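Local coordinates for protein pectate lyase/Amb allergen (PDB 4HWV) that probably cleaves pectate, a plant cell-wall polysaccharide, by calcium-dependent lyase chemistry, as a secreted member of polysaccharide lyase family 1, at residues 154-159 against 223-228; 181-186 against 227-232; 350-355 against 469-474. One frame throughout, in Å; residues are numbered along the deposited sequence. Where two conformers were deposited one is given.

Interaction 1: 154-159 against 223-228; sequences LQRRVV and NSEYDL. With CA (calcium ion), chain C.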
# COMPACT_ATOMS: atom_id res chain seq x y z
N LEU A 154 -12.73 -21.97 0.37
CA LEU A 154 -11.35 -22.41 0.18
C LEU A 154 -10.39 -21.34 0.71
O LEU A 154 -9.45 -21.67 1.42
CB LEU A 154 -11.08 -22.75 -1.29
CG LEU A 154 -9.64 -23.21 -1.60
CD1 LEU A 154 -9.24 -24.41 -0.73
CD2 LEU A 154 -9.48 -23.55 -3.08
N GLN A 155 -10.61 -20.06 0.40
CA GLN A 155 -9.73 -19.04 0.96
C GLN A 155 -9.73 -19.05 2.49
O GLN A 155 -8.68 -18.94 3.10
CB GLN A 155 -10.04 -17.63 0.40
CG GLN A 155 -9.08 -16.58 0.95
CD GLN A 155 -9.09 -15.27 0.19
OE1 GLN A 155 -10.16 -14.73 -0.08
NE2 GLN A 155 -7.91 -14.79 -0.19
N ARG A 156 -10.91 -19.21 3.08
CA ARG A 156 -11.01 -19.29 4.54
C ARG A 156 -10.11 -20.38 5.10
O ARG A 156 -9.38 -20.17 6.07
CB ARG A 156 -12.46 -19.53 4.95
CG ARG A 156 -12.64 -19.53 6.45
CD ARG A 156 -14.07 -19.89 6.84
NE ARG A 156 -15.08 -18.89 6.46
CZ ARG A 156 -15.40 -17.82 7.18
NH1 ARG A 156 -14.75 -17.54 8.31
NH2 ARG A 156 -16.37 -17.01 6.78
N ARG A 157 -10.14 -21.55 4.46
CA ARG A 157 -9.37 -22.69 4.92
C ARG A 157 -7.86 -22.54 4.69
O ARG A 157 -7.05 -23.24 5.32
CB ARG A 157 -9.91 -23.96 4.28
CG ARG A 157 -11.35 -24.25 4.77
CD ARG A 157 -12.08 -25.35 4.02
NE ARG A 157 -11.46 -26.64 4.27
CZ ARG A 157 -10.82 -27.34 3.34
NH1 ARG A 157 -10.77 -26.87 2.11
NH2 ARG A 157 -10.25 -28.50 3.64
N VAL A 158 -7.47 -21.59 3.84
CA VAL A 158 -6.07 -21.30 3.61
C VAL A 158 -5.57 -20.21 4.57
O VAL A 158 -4.54 -20.35 5.21
CB VAL A 158 -5.85 -20.87 2.14
CG1 VAL A 158 -4.44 -20.36 1.91
CG2 VAL A 158 -6.13 -22.05 1.22
N VAL A 159 -6.29 -19.09 4.63
CA VAL A 159 -5.75 -17.92 5.31
C VAL A 159 -5.99 -17.92 6.82
O VAL A 159 -5.36 -17.14 7.53
CB VAL A 159 -6.27 -16.57 4.71
CG1 VAL A 159 -5.98 -16.50 3.21
CG2 VAL A 159 -7.76 -16.36 5.02
N ASN A 223 -19.48 -7.16 2.79
CA ASN A 223 -18.81 -7.60 4.00
C ASN A 223 -17.78 -8.66 3.70
O ASN A 223 -18.00 -9.53 2.84
CB ASN A 223 -19.80 -8.17 5.02
CG ASN A 223 -20.79 -7.12 5.51
OD1 ASN A 223 -20.41 -6.11 6.13
ND2 ASN A 223 -22.06 -7.36 5.27
N SER A 224 -16.69 -8.62 4.47
CA SER A 224 -15.60 -9.59 4.39
C SER A 224 -15.41 -10.29 5.72
O SER A 224 -15.96 -9.88 6.75
CB SER A 224 -14.33 -8.89 3.93
OG SER A 224 -14.36 -8.65 2.54
N GLU A 225 -14.63 -11.36 5.70
CA GLU A 225 -14.62 -12.32 6.79
C GLU A 225 -13.35 -12.41 7.62
O GLU A 225 -13.36 -13.07 8.66
CB GLU A 225 -14.93 -13.71 6.21
CG GLU A 225 -16.33 -13.82 5.63
CD GLU A 225 -17.40 -13.70 6.69
OE1 GLU A 225 -17.24 -14.38 7.72
OE2 GLU A 225 -18.38 -12.92 6.50
N TYR A 226 -12.25 -11.79 7.18
CA TYR A 226 -10.96 -12.07 7.83
C TYR A 226 -10.43 -10.92 8.66
O TYR A 226 -10.33 -9.77 8.18
CB TYR A 226 -9.90 -12.53 6.81
CG TYR A 226 -10.46 -13.58 5.89
CD1 TYR A 226 -11.08 -14.71 6.39
CD2 TYR A 226 -10.44 -13.41 4.52
CE1 TYR A 226 -11.65 -15.65 5.56
CE2 TYR A 226 -11.01 -14.32 3.67
CZ TYR A 226 -11.62 -15.45 4.19
OH TYR A 226 -12.22 -16.37 3.36
N ASP A 227 -10.13 -11.22 9.92
CA ASP A 227 -9.43 -10.30 10.81
C ASP A 227 -7.95 -10.64 10.78
O ASP A 227 -7.58 -11.71 10.31
CB ASP A 227 -9.88 -10.54 12.25
CG ASP A 227 -11.37 -10.42 12.44
OD1 ASP A 227 -12.01 -9.62 11.73
OD2 ASP A 227 -11.91 -11.13 13.32
N LEU A 228 -7.08 -9.78 11.29
CA LEU A 228 -5.70 -10.21 11.49
C LEU A 228 -5.62 -11.19 12.66
O LEU A 228 -4.87 -12.17 12.59
CB LEU A 228 -4.76 -9.01 11.63
CG LEU A 228 -4.60 -8.27 10.29
CD1 LEU A 228 -4.04 -6.87 10.50
CD2 LEU A 228 -3.71 -9.06 9.33
CA CA C . -13.96 -10.19 12.60
O HOH W 1 -12.65 -15.36 0.90
O HOH W 2 -15.39 -15.12 9.78
O HOH W 3 -14.26 -12.40 11.17
O HOH W 4 -16.60 -10.43 12.78
O HOH W 5 -14.94 -11.78 14.52
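The Y226 ring packs tightly against the end of the helix that stops at V159. V159 CG2 sits over the ring centre, 3.8 Å from the centroid and 2° off the normal, a CH-pi contact; E225 CB lies over the opposite face, nearer the rim. Y226 OH lies against the helix backbone, 3.1 Å from R156 N, at an angle too poor for a bond. Q155 OE1 comes to the ring edge, 3.9 Å from Y226 CE2. A water joins the polar ends, giving a proton to Q155 OE1 and taking one from Y226 OH, while Q155 OE1 also accepts from D208 N.

The outer side faces solvent and is water-bridged: E225 is exposed, R156 partly so. R156, CG anti to the backbone N (chi1 -176°), donates from NH2 to E225 OE1 at 2.9 Å, a salt bridge. The oxygen lies in the guanidinium plane, but NH2 stands 41° above the carboxylate. A second water links R156 NH1 to E225 OE1 and E225 O.

Next to Y226, D227 grips the calcium ion through both carboxylate oxygens, with D278 and D282 as further ligands: an acidic calcium site on the parallel beta-helix, as in family 1 pectate lyases.

Interaction 2: 181-186 against 227-232; sequences GNLMLG and DLISVA. With CA (calcium ion), chain C.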
# COMPACT_ATOMS: atom_id res chain seq x y z
N GLY A 181 -3.63 -13.02 6.27
CA GLY A 181 -4.48 -14.01 6.91
C GLY A 181 -4.85 -13.67 8.32
O GLY A 181 -4.68 -12.55 8.79
N ASN A 182 -5.37 -14.69 8.99
CA ASN A 182 -6.18 -14.50 10.19
C ASN A 182 -5.76 -15.53 11.21
O ASN A 182 -6.06 -16.72 11.05
CB ASN A 182 -7.65 -14.73 9.76
CG ASN A 182 -8.69 -14.33 10.80
OD1 ASN A 182 -8.47 -14.31 12.05
ND2 ASN A 182 -9.89 -14.08 10.29
N LEU A 183 -5.07 -15.09 12.27
CA LEU A 183 -4.83 -15.99 13.37
C LEU A 183 -6.14 -16.21 14.12
O LEU A 183 -6.86 -15.25 14.43
CB LEU A 183 -3.79 -15.43 14.34
CG LEU A 183 -2.41 -15.17 13.75
CD1 LEU A 183 -1.46 -14.67 14.85
CD2 LEU A 183 -1.85 -16.41 13.05
N MET A 184 -6.45 -17.48 14.38
CA MET A 184 -7.69 -17.83 15.05
C MET A 184 -7.35 -18.39 16.42
O MET A 184 -6.78 -19.47 16.55
CB MET A 184 -8.45 -18.83 14.18
CG MET A 184 -9.79 -19.24 14.72
SD MET A 184 -10.98 -17.87 14.68
CE MET A 184 -10.97 -17.39 12.94
N LEU A 185 -7.68 -17.62 17.46
CA LEU A 185 -7.31 -18.04 18.81
C LEU A 185 -8.41 -18.90 19.41
O LEU A 185 -9.37 -18.39 20.02
CB LEU A 185 -6.94 -16.84 19.71
CG LEU A 185 -5.96 -15.82 19.11
CD1 LEU A 185 -5.46 -14.86 20.20
CD2 LEU A 185 -4.78 -16.45 18.37
N GLY A 186 -8.26 -20.20 19.20
CA GLY A 186 -9.26 -21.17 19.61
C GLY A 186 -10.33 -21.38 18.54
O GLY A 186 -10.59 -20.50 17.69
N ASP A 227 -10.13 -11.22 9.92
CA ASP A 227 -9.43 -10.30 10.81
C ASP A 227 -7.95 -10.64 10.78
O ASP A 227 -7.58 -11.71 10.31
CB ASP A 227 -9.88 -10.54 12.25
CG ASP A 227 -11.37 -10.42 12.44
OD1 ASP A 227 -12.01 -9.62 11.73
OD2 ASP A 227 -11.91 -11.13 13.32
N LEU A 228 -7.08 -9.78 11.29
CA LEU A 228 -5.70 -10.21 11.49
C LEU A 228 -5.62 -11.19 12.66
O LEU A 228 -4.87 -12.17 12.59
CB LEU A 228 -4.76 -9.01 11.63
CG LEU A 228 -4.60 -8.27 10.29
CD1 LEU A 228 -4.04 -6.87 10.50
CD2 LEU A 228 -3.71 -9.06 9.33
N ILE A 229 -6.37 -10.92 13.74
CA ILE A 229 -6.48 -11.86 14.86
C ILE A 229 -7.95 -11.89 15.29
O ILE A 229 -8.57 -10.83 15.49
CB ILE A 229 -5.61 -11.44 16.07
CG1 ILE A 229 -4.12 -11.29 15.68
CG2 ILE A 229 -5.76 -12.46 17.20
CD1 ILE A 229 -3.26 -10.74 16.80
N SER A 230 -8.50 -13.10 15.42
CA SER A 230 -9.85 -13.29 15.95
C SER A 230 -9.73 -14.00 17.28
O SER A 230 -9.03 -15.02 17.39
CB SER A 230 -10.68 -14.16 15.01
OG SER A 230 -10.78 -13.58 13.71
N VAL A 231 -10.42 -13.48 18.30
CA VAL A 231 -10.39 -14.06 19.63
C VAL A 231 -11.81 -14.42 20.06
O VAL A 231 -12.48 -13.64 20.74
CB VAL A 231 -9.73 -13.11 20.65
CG1 VAL A 231 -9.43 -13.85 21.94
CG2 VAL A 231 -8.45 -12.50 20.06
N ALA A 232 -12.28 -15.58 19.62
CA ALA A 232 -13.64 -16.03 19.93
C ALA A 232 -13.65 -17.18 20.93
O ALA A 232 -14.67 -17.44 21.57
CB ALA A 232 -14.39 -16.43 18.63
CA CA C . -13.96 -10.19 12.60
O HOH W 6 -2.71 -12.61 10.82
O HOH W 7 -11.32 -17.65 17.90
O HOH W 4 -16.60 -10.43 12.78
O HOH W 5 -14.94 -11.78 14.52
O HOH W 3 -14.26 -12.40 11.17
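L183 and I229 pair in parallel register, as do M184 and S230, where strand 182-185 runs beside strand 229-231. Three backbone bonds knit them: L183 N to L228 O, S230 N to L183 O, and L185 N to S230 O. The last two are nearly straight, at 172° and 169°; in the first the donor stands above the carbonyl plane of L228. At the start of the ladder a water lies between G181 O and L228 O, and at its far end another accepts from A232 N and donates to G186 O.

L185 is the side chain to follow. Its CB lies 3.6 Å from S230 O, alongside the strand bond made by its own N. CG, set anti to the carbonyl carbon (chi1 -48°), keeps the same distance from that oxygen and also reaches I229 CG2. At the tip, CD1 packs against both I229 CG2, at 3.9 Å, and V231 CG2, at 3.8 Å. I195 and V237 add to this apolar layer, which belongs to the interior of the beta-helix.

M184 and S230 point to the other face. In the conformer given here, one of two, the bent methionine chain brings SD to 3.7 Å from S230 CB. S230 OG donates to OD2 of the calcium ligand D227 at 2.7 Å, meeting it on the anti side, tilted out of the carboxylate plane. D227 OD1 also accepts from the backbone N of G279.

Chemically, L183, L185 and I229 pack toward the interior, while S230, on the opposite face with M184, bonds the metal-binding D227. S230 is thus a second-shell residue: the calcium ion would balance the negative charge of D227, and the serine hydroxyl would help fix the orientation of the carboxylate.

Interaction 3: 350-355 against 469-474; sequences NNYYEN and DLAARI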
# COMPACT_ATOMS: atom_id res chain seq x y z
N ASN A 350 -4.32 5.37 28.46
CA ASN A 350 -3.03 5.78 27.91
C ASN A 350 -2.83 5.30 26.48
O ASN A 350 -1.77 4.79 26.12
CB ASN A 350 -1.85 5.29 28.78
CG ASN A 350 -1.74 5.99 30.13
OD1 ASN A 350 -1.21 5.41 31.05
ND2 ASN A 350 -2.19 7.26 30.23
N ASN A 351 -3.86 5.47 25.66
CA ASN A 351 -3.71 5.28 24.22
C ASN A 351 -3.65 6.63 23.52
O ASN A 351 -4.14 7.63 24.06
CB ASN A 351 -4.88 4.46 23.66
CG ASN A 351 -5.01 3.13 24.34
OD1 ASN A 351 -4.20 2.22 24.12
ND2 ASN A 351 -6.00 3.02 25.23
N TYR A 352 -3.02 6.66 22.35
CA TYR A 352 -2.95 7.87 21.53
C TYR A 352 -3.71 7.61 20.24
O TYR A 352 -3.31 6.77 19.43
CB TYR A 352 -1.49 8.20 21.21
CG TYR A 352 -1.29 9.36 20.26
CD1 TYR A 352 -2.15 10.45 20.26
CD2 TYR A 352 -0.22 9.38 19.39
CE1 TYR A 352 -1.96 11.51 19.39
CE2 TYR A 352 -0.01 10.44 18.52
CZ TYR A 352 -0.89 11.50 18.53
OH TYR A 352 -0.68 12.58 17.69
N TYR A 353 -4.82 8.33 20.08
CA TYR A 353 -5.61 8.30 18.86
C TYR A 353 -5.17 9.46 17.98
O TYR A 353 -5.09 10.60 18.45
CB TYR A 353 -7.08 8.52 19.19
CG TYR A 353 -7.75 7.44 20.01
CD1 TYR A 353 -7.61 7.38 21.41
CD2 TYR A 353 -8.58 6.51 19.40
CE1 TYR A 353 -8.28 6.41 22.15
CE2 TYR A 353 -9.24 5.54 20.13
CZ TYR A 353 -9.10 5.49 21.50
OH TYR A 353 -9.76 4.53 22.23
N GLU A 354 -4.93 9.18 16.71
CA GLU A 354 -4.43 10.18 15.79
C GLU A 354 -5.05 9.99 14.42
O GLU A 354 -4.86 8.95 13.77
CB GLU A 354 -2.90 10.08 15.69
CG GLU A 354 -2.27 11.12 14.76
CD GLU A 354 -0.76 11.00 14.61
OE1 GLU A 354 -0.18 9.99 15.06
OE2 GLU A 354 -0.16 11.92 14.02
N ASN A 355 -5.80 10.99 13.96
CA ASN A 355 -6.47 10.89 12.66
C ASN A 355 -6.95 12.28 12.25
O ASN A 355 -6.71 13.28 12.95
CB ASN A 355 -7.65 9.90 12.72
CG ASN A 355 -7.98 9.27 11.35
OD1 ASN A 355 -7.52 9.75 10.32
ND2 ASN A 355 -8.82 8.23 11.35
N ASP A 469 2.94 14.35 27.62
CA ASP A 469 3.92 13.93 26.62
C ASP A 469 3.57 12.58 26.01
O ASP A 469 4.39 11.97 25.34
CB ASP A 469 5.32 13.84 27.24
CG ASP A 469 5.85 15.18 27.66
OD1 ASP A 469 5.53 16.19 26.98
OD2 ASP A 469 6.58 15.24 28.66
N LEU A 470 2.34 12.13 26.22
CA LEU A 470 1.98 10.76 25.88
C LEU A 470 1.99 10.52 24.36
O LEU A 470 2.44 9.47 23.91
CB LEU A 470 0.63 10.40 26.48
CG LEU A 470 0.23 8.94 26.31
CD1 LEU A 470 1.14 8.02 27.15
CD2 LEU A 470 -1.23 8.77 26.70
N ALA A 471 1.50 11.47 23.58
CA ALA A 471 1.50 11.29 22.12
C ALA A 471 2.92 11.05 21.60
O ALA A 471 3.16 10.14 20.81
CB ALA A 471 0.87 12.49 21.44
N ALA A 472 3.86 11.88 22.04
CA ALA A 472 5.25 11.74 21.61
C ALA A 472 5.85 10.43 22.11
O ALA A 472 6.56 9.75 21.35
CB ALA A 472 6.09 12.92 22.08
N ARG A 473 5.58 10.07 23.37
CA ARG A 473 6.11 8.83 23.95
C ARG A 473 5.64 7.63 23.13
O ARG A 473 6.43 6.80 22.70
CB ARG A 473 5.64 8.65 25.40
CG ARG A 473 6.28 9.55 26.45
CD ARG A 473 5.64 9.29 27.84
NE ARG A 473 6.21 10.11 28.91
CZ ARG A 473 5.79 10.07 30.18
NH1 ARG A 473 4.81 9.26 30.54
N ILE A 474 4.32 7.55 22.92
CA ILE A 474 3.73 6.42 22.20
C ILE A 474 4.21 6.35 20.75
O ILE A 474 4.56 5.28 20.26
CB ILE A 474 2.20 6.43 22.31
CG1 ILE A 474 1.80 6.02 23.74
CG2 ILE A 474 1.56 5.52 21.26
CD1 ILE A 474 0.31 6.01 24.01
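A471 CB rests on the Y352 ring, the CH-pi centre of the contact between strand 352-355 and the helix beginning at 470. The methyl is 3.5 Å from the ring centroid and 10° off the normal, with Y352 CZ its nearest ring atom. E354 CB lies over the opposite face, toward the rim, so the ring is held between its own strand and the helix. The CB bond of Y352 points toward the helix, and chi1 (175°) sets CG anti to the backbone N.

Aliphatic contacts flank it. I474 CD1 is 4.0 Å from Y352 CB and also packs beside the backbone, 3.2 Å from N350 O. L470 CD2 comes in over the main chain of N350, 3.7 Å from its CA, the side chains crossing at about a right angle. V383 touches both L470 and Y352.

The polar groups look to other partners. N350 OD1 accepts from E465 N and its ND2 donates to N381 O; N351 OD1 accepts from N329 N and its ND2 donates to F326 O.

No polar bond joins the two segments: methyls of the C-terminal helix pack on the Y352 ring and the strand backbone by dispersion and CH-pi contact.

How the interactions relate
Interactions 1 and 2 form one continuous region, their centres 10 Å apart. They share D227 and L228: the loop that carries Y226 against the helix runs straight into the strand of interaction 2. The helix side is tied in as well, V159 O lying 2.8 Å from N182 N, a probable hydrogen bond. Both contacts reach the calcium ion through D227, and three of its waters belong to each. Interaction 3 stands apart on the same beta-helix, with its centre 31 Å from that of interaction 1 and 26 Å from that of interaction 2. Its nearest atoms are about 15 Å from interaction 2, and it lies away from the metal site.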